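Long-range contacts in putative thiosugar synthase (Amycolatopsis orientalis, PDB 4N6F), which probably acts on a hexose phosphate in 2-thiosugar biosynthesis, taking sulfur from a carrier protein as its thiazole synthase relatives do: residues A[20-31]-A[77-86]; A[165-174]-A[195-206]. All coordinates share one frame; numbering follows the deposited sequence.

Contact 1. Residues A[20-31]-A[77-86]; sequences REFRSRILVGIE and DFTWIGTTSF. With F6R (fructose -6-phosphate), chain F.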
# COMPACT_ATOMS: atom_id res chain seq x y z
N ARG A 20 28.72 5.46 -0.68
CA ARG A 20 27.41 5.73 -1.29
C ARG A 20 26.28 5.03 -0.52
O ARG A 20 26.28 3.81 -0.37
CB ARG A 20 27.39 5.29 -2.76
CG ARG A 20 28.36 6.04 -3.67
CD ARG A 20 28.15 7.56 -3.66
NE ARG A 20 26.73 7.91 -3.79
CZ ARG A 20 26.23 9.14 -3.70
NH1 ARG A 20 27.03 10.18 -3.48
NH2 ARG A 20 24.92 9.33 -3.82
N GLU A 21 25.33 5.83 -0.05
CA GLU A 21 24.18 5.34 0.69
C GLU A 21 22.94 5.27 -0.21
O GLU A 21 22.68 6.19 -0.98
CB GLU A 21 23.91 6.24 1.89
CG GLU A 21 25.03 6.18 2.92
CD GLU A 21 24.89 7.19 4.05
OE1 GLU A 21 24.39 8.30 3.80
OE2 GLU A 21 25.28 6.87 5.18
N PHE A 22 22.20 4.17 -0.10
CA PHE A 22 20.91 3.99 -0.77
C PHE A 22 19.83 4.14 0.27
O PHE A 22 19.72 3.30 1.17
CB PHE A 22 20.77 2.59 -1.37
CG PHE A 22 21.72 2.29 -2.50
CD1 PHE A 22 23.09 2.25 -2.29
CD2 PHE A 22 21.23 1.99 -3.77
CE1 PHE A 22 23.97 1.97 -3.33
CE2 PHE A 22 22.10 1.69 -4.81
CZ PHE A 22 23.47 1.68 -4.58
N ARG A 23 19.02 5.20 0.15
CA ARG A 23 17.94 5.48 1.09
C ARG A 23 16.54 5.32 0.49
O ARG A 23 15.63 4.78 1.15
CB ARG A 23 18.05 6.91 1.61
CG ARG A 23 19.29 7.19 2.44
CD ARG A 23 19.27 8.62 2.97
NE ARG A 23 19.80 8.68 4.33
CZ ARG A 23 21.09 8.75 4.64
NH1 ARG A 23 22.02 8.77 3.69
NH2 ARG A 23 21.46 8.79 5.92
N SER A 24 16.34 5.83 -0.72
CA SER A 24 15.04 5.78 -1.37
C SER A 24 14.62 4.34 -1.55
O SER A 24 15.43 3.51 -1.94
CB SER A 24 15.07 6.43 -2.74
OG SER A 24 15.67 7.71 -2.67
N ARG A 25 13.35 4.08 -1.29
CA ARG A 25 12.78 2.75 -1.34
C ARG A 25 12.17 2.40 -2.71
O ARG A 25 11.66 1.30 -2.89
CB ARG A 25 11.69 2.64 -0.27
CG ARG A 25 12.19 2.94 1.12
CD ARG A 25 13.12 1.84 1.56
NE ARG A 25 13.74 2.10 2.85
CZ ARG A 25 14.23 1.15 3.64
NH1 ARG A 25 14.18 -0.13 3.30
NH2 ARG A 25 14.76 1.49 4.80
N ILE A 26 12.22 3.36 -3.63
CA ILE A 26 11.80 3.14 -5.01
C ILE A 26 13.01 3.35 -5.90
O ILE A 26 13.64 4.41 -5.86
CB ILE A 26 10.71 4.15 -5.43
CG1 ILE A 26 9.44 3.99 -4.58
CG2 ILE A 26 10.36 3.98 -6.89
CD1 ILE A 26 8.75 2.65 -4.74
N LEU A 27 13.34 2.33 -6.69
CA LEU A 27 14.29 2.48 -7.78
C LEU A 27 13.48 2.57 -9.06
O LEU A 27 12.46 1.89 -9.20
CB LEU A 27 15.24 1.28 -7.86
CG LEU A 27 16.19 1.01 -6.68
CD1 LEU A 27 16.91 -0.32 -6.87
CD2 LEU A 27 17.24 2.08 -6.57
N VAL A 28 13.91 3.41 -10.00
CA VAL A 28 13.22 3.56 -11.26
C VAL A 28 14.09 3.08 -12.40
O VAL A 28 15.20 3.59 -12.61
CB VAL A 28 12.81 5.02 -11.53
CG1 VAL A 28 12.01 5.11 -12.82
CG2 VAL A 28 11.97 5.55 -10.37
N GLY A 29 13.59 2.08 -13.13
CA GLY A 29 14.33 1.48 -14.22
C GLY A 29 14.12 2.32 -15.46
O GLY A 29 13.25 2.03 -16.28
N ILE A 30 14.92 3.38 -15.57
CA ILE A 30 14.77 4.39 -16.61
C ILE A 30 15.57 4.10 -17.87
O ILE A 30 15.43 4.82 -18.86
CB ILE A 30 15.25 5.79 -16.12
CG1 ILE A 30 16.72 5.73 -15.68
CG2 ILE A 30 14.37 6.31 -14.99
CD1 ILE A 30 17.39 7.09 -15.65
N GLU A 31 16.42 3.07 -17.85
CA GLU A 31 17.48 2.96 -18.87
C GLU A 31 16.98 2.97 -20.33
O GLU A 31 17.73 3.35 -21.22
CB GLU A 31 18.44 1.77 -18.59
CG GLU A 31 17.84 0.37 -18.50
CD GLU A 31 17.77 -0.14 -17.06
OE1 GLU A 31 16.99 0.42 -16.28
OE2 GLU A 31 18.48 -1.12 -16.72
N ASP A 77 23.14 14.44 -6.45
CA ASP A 77 22.43 13.85 -5.31
C ASP A 77 22.19 12.34 -5.48
O ASP A 77 21.73 11.69 -4.56
CB ASP A 77 21.09 14.55 -5.09
CG ASP A 77 21.23 15.98 -4.54
OD1 ASP A 77 22.36 16.38 -4.17
OD2 ASP A 77 20.21 16.69 -4.47
N PHE A 78 22.50 11.79 -6.66
CA PHE A 78 22.18 10.41 -6.97
C PHE A 78 23.43 9.56 -6.92
O PHE A 78 24.52 10.03 -7.25
CB PHE A 78 21.56 10.30 -8.37
CG PHE A 78 20.18 10.89 -8.48
CD1 PHE A 78 19.98 12.26 -8.43
CD2 PHE A 78 19.08 10.07 -8.65
CE1 PHE A 78 18.71 12.80 -8.54
CE2 PHE A 78 17.81 10.60 -8.76
CZ PHE A 78 17.63 11.97 -8.70
N THR A 79 23.27 8.31 -6.50
CA THR A 79 24.29 7.29 -6.74
C THR A 79 24.12 6.78 -8.16
O THR A 79 23.02 6.36 -8.55
CB THR A 79 24.17 6.12 -5.76
OG1 THR A 79 24.36 6.61 -4.43
CG2 THR A 79 25.21 5.05 -6.05
N TRP A 80 25.19 6.81 -8.95
CA TRP A 80 25.14 6.34 -10.33
C TRP A 80 25.48 4.87 -10.39
O TRP A 80 26.48 4.44 -9.82
CB TRP A 80 26.13 7.12 -11.22
CG TRP A 80 25.79 8.57 -11.44
CD1 TRP A 80 25.21 9.42 -10.55
CD2 TRP A 80 26.03 9.33 -12.63
NE1 TRP A 80 25.06 10.67 -11.11
CE2 TRP A 80 25.56 10.64 -12.39
CE3 TRP A 80 26.59 9.03 -13.87
CZ2 TRP A 80 25.64 11.65 -13.34
CZ3 TRP A 80 26.68 10.04 -14.82
CH2 TRP A 80 26.20 11.34 -14.55
N ILE A 81 24.66 4.09 -11.09
CA ILE A 81 24.97 2.69 -11.26
C ILE A 81 24.79 2.29 -12.72
O ILE A 81 23.88 2.78 -13.40
CB ILE A 81 24.13 1.78 -10.31
CG1 ILE A 81 22.66 1.66 -10.75
CG2 ILE A 81 24.20 2.30 -8.88
CD1 ILE A 81 21.97 0.48 -10.11
N GLY A 82 25.66 1.42 -13.20
CA GLY A 82 25.55 0.93 -14.56
C GLY A 82 24.57 -0.21 -14.68
O GLY A 82 24.04 -0.71 -13.68
N THR A 83 24.36 -0.64 -15.91
CA THR A 83 23.44 -1.73 -16.19
C THR A 83 23.94 -2.60 -17.35
O THR A 83 24.68 -2.13 -18.22
CB THR A 83 22.03 -1.19 -16.51
OG1 THR A 83 21.18 -2.28 -16.87
CG2 THR A 83 22.06 -0.19 -17.65
N THR A 84 23.55 -3.87 -17.33
CA THR A 84 23.79 -4.79 -18.44
C THR A 84 22.48 -5.25 -19.10
O THR A 84 22.48 -6.21 -19.88
CB THR A 84 24.53 -6.07 -17.98
OG1 THR A 84 23.66 -6.84 -17.14
CG2 THR A 84 25.81 -5.74 -17.22
N SER A 85 21.37 -4.56 -18.81
CA SER A 85 20.05 -5.01 -19.29
C SER A 85 19.87 -4.94 -20.82
O SER A 85 18.96 -5.56 -21.36
CB SER A 85 18.92 -4.25 -18.59
OG SER A 85 18.89 -2.89 -18.98
N PHE A 86 20.72 -4.18 -21.51
CA PHE A 86 20.67 -4.12 -22.97
C PHE A 86 21.39 -5.29 -23.62
O PHE A 86 21.10 -5.63 -24.77
CB PHE A 86 21.23 -2.78 -23.47
CG PHE A 86 20.28 -1.64 -23.26
CD1 PHE A 86 19.22 -1.44 -24.12
CD2 PHE A 86 20.43 -0.79 -22.17
CE1 PHE A 86 18.33 -0.40 -23.92
CE2 PHE A 86 19.55 0.25 -21.96
CZ PHE A 86 18.49 0.45 -22.84
C1 F6R F . 16.66 -3.86 -15.37
C2 F6R F . 15.51 -2.99 -15.77
C3 F6R F . 14.24 -3.55 -16.36
C4 F6R F . 13.41 -4.14 -15.22
C5 F6R F . 11.96 -4.37 -15.63
C6 F6R F . 11.04 -4.43 -14.42
O2 F6R F . 15.57 -1.77 -15.58
O3 F6R F . 14.44 -4.52 -17.38
O4 F6R F . 13.98 -5.40 -14.82
O5 F6R F . 11.49 -3.33 -16.49
O6 F6R F . 9.74 -4.80 -14.86
P F6R F . 8.55 -3.76 -15.06
O1P F6R F . 8.90 -3.08 -16.34
O2P F6R F . 8.56 -2.85 -13.87
O3P F6R F . 7.36 -4.68 -15.06
O HOH W 1 22.14 7.13 -3.35
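R20 grips T79, and E31 meets T83 and S85, at the two ends of a TIM-barrel strand, 79-83. Strand 20-22, part of the N-terminal hairpin with 15-17, runs across the start of strand 79-83 at 86°, while 26-28 leads to E31 at the C-terminal mouth. The mouth is the tight part. The buried E31 has its CG wedged between backbone N and carbonyl carbon (chi1 58°), and its bent chain brings OE2 to the two hydroxyls. T83 OG1 donates to E31 OE2 over 2.9 Å and so does S85 OG, both on the anti side but from opposite faces of the carboxylate plane. T83 suits its place because OG1 accepts from S85 N (3.0 Å), closing an ST turn, while it donates to E31: one hydroxyl serves in both roles. The other oxygen, OE1, faces the fructose 6-phosphate bound in this pocket. Midway the packing is looser: F22 CZ lies 4.4 Å from I81 CG2. Toward the solvent side, the partly exposed R20 bends at chi2 and chi3 to hold its guanidinium edge-on to T79, with F78 O over one face. A leucine here has neither N-H, and the T79 hydroxyl, left with a water, would probably be less firmly fixed. NE and NH2 of R20 each lie 2.8 Å from T79 OG1, which sits only 4° out of the guanidinium plane.

Contact 2. Residues A[165-174]-A[195-206]; sequences ASPVASGRGI and GGIGSARHVAEA. With F6R (fructose -6-phosphate), chain F.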
# COMPACT_ATOMS: atom_id res chain seq x y z
N ALA A 165 9.11 -10.56 -9.11
CA ALA A 165 7.77 -10.69 -8.55
C ALA A 165 6.82 -11.38 -9.54
O ALA A 165 6.07 -12.27 -9.16
CB ALA A 165 7.23 -9.32 -8.17
N SER A 166 6.84 -10.92 -10.78
CA SER A 166 6.07 -11.53 -11.87
C SER A 166 6.68 -11.07 -13.20
O SER A 166 7.67 -10.33 -13.18
CB SER A 166 4.59 -11.15 -11.76
OG SER A 166 4.42 -9.76 -11.80
N PRO A 167 6.13 -11.52 -14.34
CA PRO A 167 6.83 -11.21 -15.58
C PRO A 167 6.93 -9.72 -15.88
O PRO A 167 6.03 -8.95 -15.53
CB PRO A 167 6.00 -11.94 -16.65
CG PRO A 167 5.36 -13.07 -15.91
CD PRO A 167 5.04 -12.50 -14.56
N VAL A 168 8.03 -9.36 -16.53
CA VAL A 168 8.33 -7.98 -16.87
C VAL A 168 7.23 -7.39 -17.73
O VAL A 168 6.78 -8.02 -18.69
CB VAL A 168 9.68 -7.87 -17.59
CG1 VAL A 168 9.91 -6.47 -18.14
CG2 VAL A 168 10.80 -8.23 -16.64
N ALA A 169 6.80 -6.18 -17.38
CA ALA A 169 5.78 -5.41 -18.13
C ALA A 169 4.38 -5.95 -17.98
O ALA A 169 3.46 -5.46 -18.63
CB ALA A 169 6.15 -5.27 -19.61
N SER A 170 4.19 -6.91 -17.08
CA SER A 170 2.91 -7.61 -17.00
C SER A 170 1.92 -6.97 -16.04
O SER A 170 0.73 -7.26 -16.12
CB SER A 170 3.14 -9.06 -16.59
OG SER A 170 3.41 -9.17 -15.21
N GLY A 171 2.41 -6.14 -15.11
CA GLY A 171 1.53 -5.50 -14.13
C GLY A 171 0.78 -6.44 -13.20
O GLY A 171 -0.20 -6.04 -12.55
N ARG A 172 1.24 -7.69 -13.10
CA ARG A 172 0.54 -8.74 -12.34
C ARG A 172 0.87 -8.74 -10.85
O ARG A 172 0.22 -9.47 -10.09
CB ARG A 172 0.86 -10.12 -12.93
CG ARG A 172 0.17 -10.41 -14.27
CD ARG A 172 0.71 -11.68 -14.93
NE ARG A 172 0.05 -11.95 -16.21
CZ ARG A 172 -0.68 -13.04 -16.51
NH1 ARG A 172 -0.86 -14.03 -15.65
NH2 ARG A 172 -1.23 -13.14 -17.71
N GLY A 173 1.86 -7.96 -10.42
CA GLY A 173 2.18 -7.85 -9.00
C GLY A 173 3.04 -9.01 -8.54
O GLY A 173 3.89 -9.51 -9.28
N ILE A 174 2.83 -9.45 -7.31
CA ILE A 174 3.68 -10.47 -6.71
C ILE A 174 3.02 -11.85 -6.84
O ILE A 174 2.04 -12.14 -6.17
CB ILE A 174 3.99 -10.13 -5.24
CG1 ILE A 174 4.56 -8.70 -5.16
CG2 ILE A 174 4.96 -11.14 -4.65
CD1 ILE A 174 5.07 -8.29 -3.79
N GLY A 195 9.91 -6.49 -11.27
CA GLY A 195 9.30 -7.22 -12.36
C GLY A 195 7.80 -7.39 -12.16
O GLY A 195 7.35 -8.05 -11.23
N GLY A 196 7.03 -6.78 -13.06
CA GLY A 196 5.59 -6.97 -13.05
C GLY A 196 4.84 -6.13 -12.03
O GLY A 196 3.64 -6.32 -11.84
N ILE A 197 5.54 -5.21 -11.37
CA ILE A 197 4.88 -4.27 -10.48
C ILE A 197 3.97 -3.37 -11.32
O ILE A 197 4.38 -2.81 -12.35
CB ILE A 197 5.88 -3.39 -9.69
CG1 ILE A 197 6.80 -4.25 -8.81
CG2 ILE A 197 5.12 -2.38 -8.83
CD1 ILE A 197 6.08 -5.05 -7.75
N GLY A 198 2.75 -3.23 -10.85
CA GLY A 198 1.66 -2.60 -11.59
C GLY A 198 1.15 -1.32 -10.95
O GLY A 198 0.79 -0.38 -11.65
N SER A 199 1.12 -1.29 -9.62
CA SER A 199 0.58 -0.14 -8.89
C SER A 199 1.13 -0.05 -7.47
O SER A 199 1.86 -0.93 -7.01
CB SER A 199 -0.94 -0.21 -8.85
OG SER A 199 -1.38 -1.25 -7.98
N ALA A 200 0.73 1.01 -6.77
CA ALA A 200 1.20 1.30 -5.42
C ALA A 200 0.95 0.18 -4.41
O ALA A 200 1.76 -0.02 -3.50
CB ALA A 200 0.58 2.59 -4.92
N ARG A 201 -0.16 -0.54 -4.54
CA ARG A 201 -0.46 -1.62 -3.61
C ARG A 201 0.55 -2.77 -3.68
O ARG A 201 0.77 -3.43 -2.69
CB ARG A 201 -1.88 -2.16 -3.81
CG ARG A 201 -2.04 -3.11 -4.97
CD ARG A 201 -3.42 -3.75 -4.93
NE ARG A 201 -3.63 -4.67 -6.04
CZ ARG A 201 -4.18 -4.36 -7.22
NH1 ARG A 201 -4.31 -5.29 -8.15
NH2 ARG A 201 -4.60 -3.12 -7.47
N HIS A 202 1.14 -2.99 -4.86
CA HIS A 202 2.17 -4.01 -5.03
C HIS A 202 3.46 -3.61 -4.31
O HIS A 202 4.15 -4.46 -3.74
CB HIS A 202 2.48 -4.24 -6.51
CG HIS A 202 1.33 -4.77 -7.32
ND1 HIS A 202 0.33 -5.56 -6.78
CD2 HIS A 202 1.04 -4.66 -8.63
CE1 HIS A 202 -0.53 -5.89 -7.73
NE2 HIS A 202 -0.12 -5.36 -8.86
N VAL A 203 3.78 -2.31 -4.34
CA VAL A 203 4.93 -1.79 -3.64
C VAL A 203 4.74 -1.97 -2.14
O VAL A 203 5.62 -2.50 -1.48
CB VAL A 203 5.18 -0.31 -3.98
CG1 VAL A 203 6.22 0.32 -3.05
CG2 VAL A 203 5.63 -0.17 -5.42
N ALA A 204 3.59 -1.55 -1.61
CA ALA A 204 3.30 -1.76 -0.18
C ALA A 204 3.43 -3.23 0.19
O ALA A 204 4.00 -3.56 1.23
CB ALA A 204 1.90 -1.26 0.17
N GLU A 205 2.90 -4.11 -0.66
CA GLU A 205 3.00 -5.55 -0.44
C GLU A 205 4.46 -6.02 -0.37
O GLU A 205 4.83 -6.77 0.53
CB GLU A 205 2.24 -6.33 -1.52
CG GLU A 205 2.19 -7.83 -1.25
CD GLU A 205 1.42 -8.60 -2.29
OE1 GLU A 205 1.35 -9.85 -2.16
OE2 GLU A 205 0.90 -7.99 -3.25
N ALA A 206 5.29 -5.59 -1.32
CA ALA A 206 6.70 -5.98 -1.32
C ALA A 206 7.37 -5.65 -0.00
O ALA A 206 8.09 -6.48 0.54
CB ALA A 206 7.44 -5.31 -2.46
C1 F6R F . 16.66 -3.86 -15.37
C2 F6R F . 15.51 -2.99 -15.77
C3 F6R F . 14.24 -3.55 -16.36
C4 F6R F . 13.41 -4.14 -15.22
C5 F6R F . 11.96 -4.37 -15.63
C6 F6R F . 11.04 -4.43 -14.42
O2 F6R F . 15.57 -1.77 -15.58
O3 F6R F . 14.44 -4.52 -17.38
O4 F6R F . 13.98 -5.40 -14.82
O5 F6R F . 11.49 -3.33 -16.49
O6 F6R F . 9.74 -4.80 -14.86
P F6R F . 8.55 -3.76 -15.06
O1P F6R F . 8.90 -3.08 -16.34
O2P F6R F . 8.56 -2.85 -13.87
O3P F6R F . 7.36 -4.68 -15.06
O HOH W 2 4.69 -4.26 -14.82
O HOH W 3 0.43 -8.67 -5.91
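The backbones of A165-I174 and G195-G198 run close enough for S166 N to bond G195 O (2.9 Å) and G173 N to bond G196 O (2.8 Å), each donor standing above the carbonyl plane. Glycines make this possible: a CB on G195 would strike S166 O, and one on G196 would meet S166 OG and P167 O. The two loops, which follow strands 161-164 and 191-194, form part of the phosphate-binding site at the C-terminal end of the barrel: A169 N and G196 N donate to O3P of the fructose 6-phosphate, and a water joins it to G171 N and I197 O. S166 OG (chi1 58°) turns back to donate to G173 O at 2.6 Å. G173 lays its CA over the centre of the H202 ring, a CH-pi contact 3.4 Å from the centroid that suits glycine, since a CB would run into H202 CE1. One turn on, the helix offers A206 CB, 4.0 Å from I174 CD1 of the loop, and E205 CG. Helix 200-208 is thereby pinned to the 165-174 loop, while I197 and V203 reach strand 213-216 and helix 226-245, and R201 forms a salt bridge to E208 of the second subunit.

How the contacts relate
Contacts 1 and 2 face opposite ends of one ligand. Contact 1 meets the keto end of the fructose 6-phosphate, where E31 OE1 lies 2.7 Å from O2 of the ligand, and contact 2 holds the phosphate. E194, R114, N217 and T218 add further hydrogen bonds to the sugar phosphate. The centres of the two contacts are about 18 Å apart, yet they touch directly where I26 CD1 packs 3.8 Å from V203 CG1, bringing the first barrel strand against helix 200-208. Q32, which has been seen to bind calcium in this protein though no ion is bound to it in this chain, has its side chain about 4 Å from that of F86 and about 7 Å from that of V168.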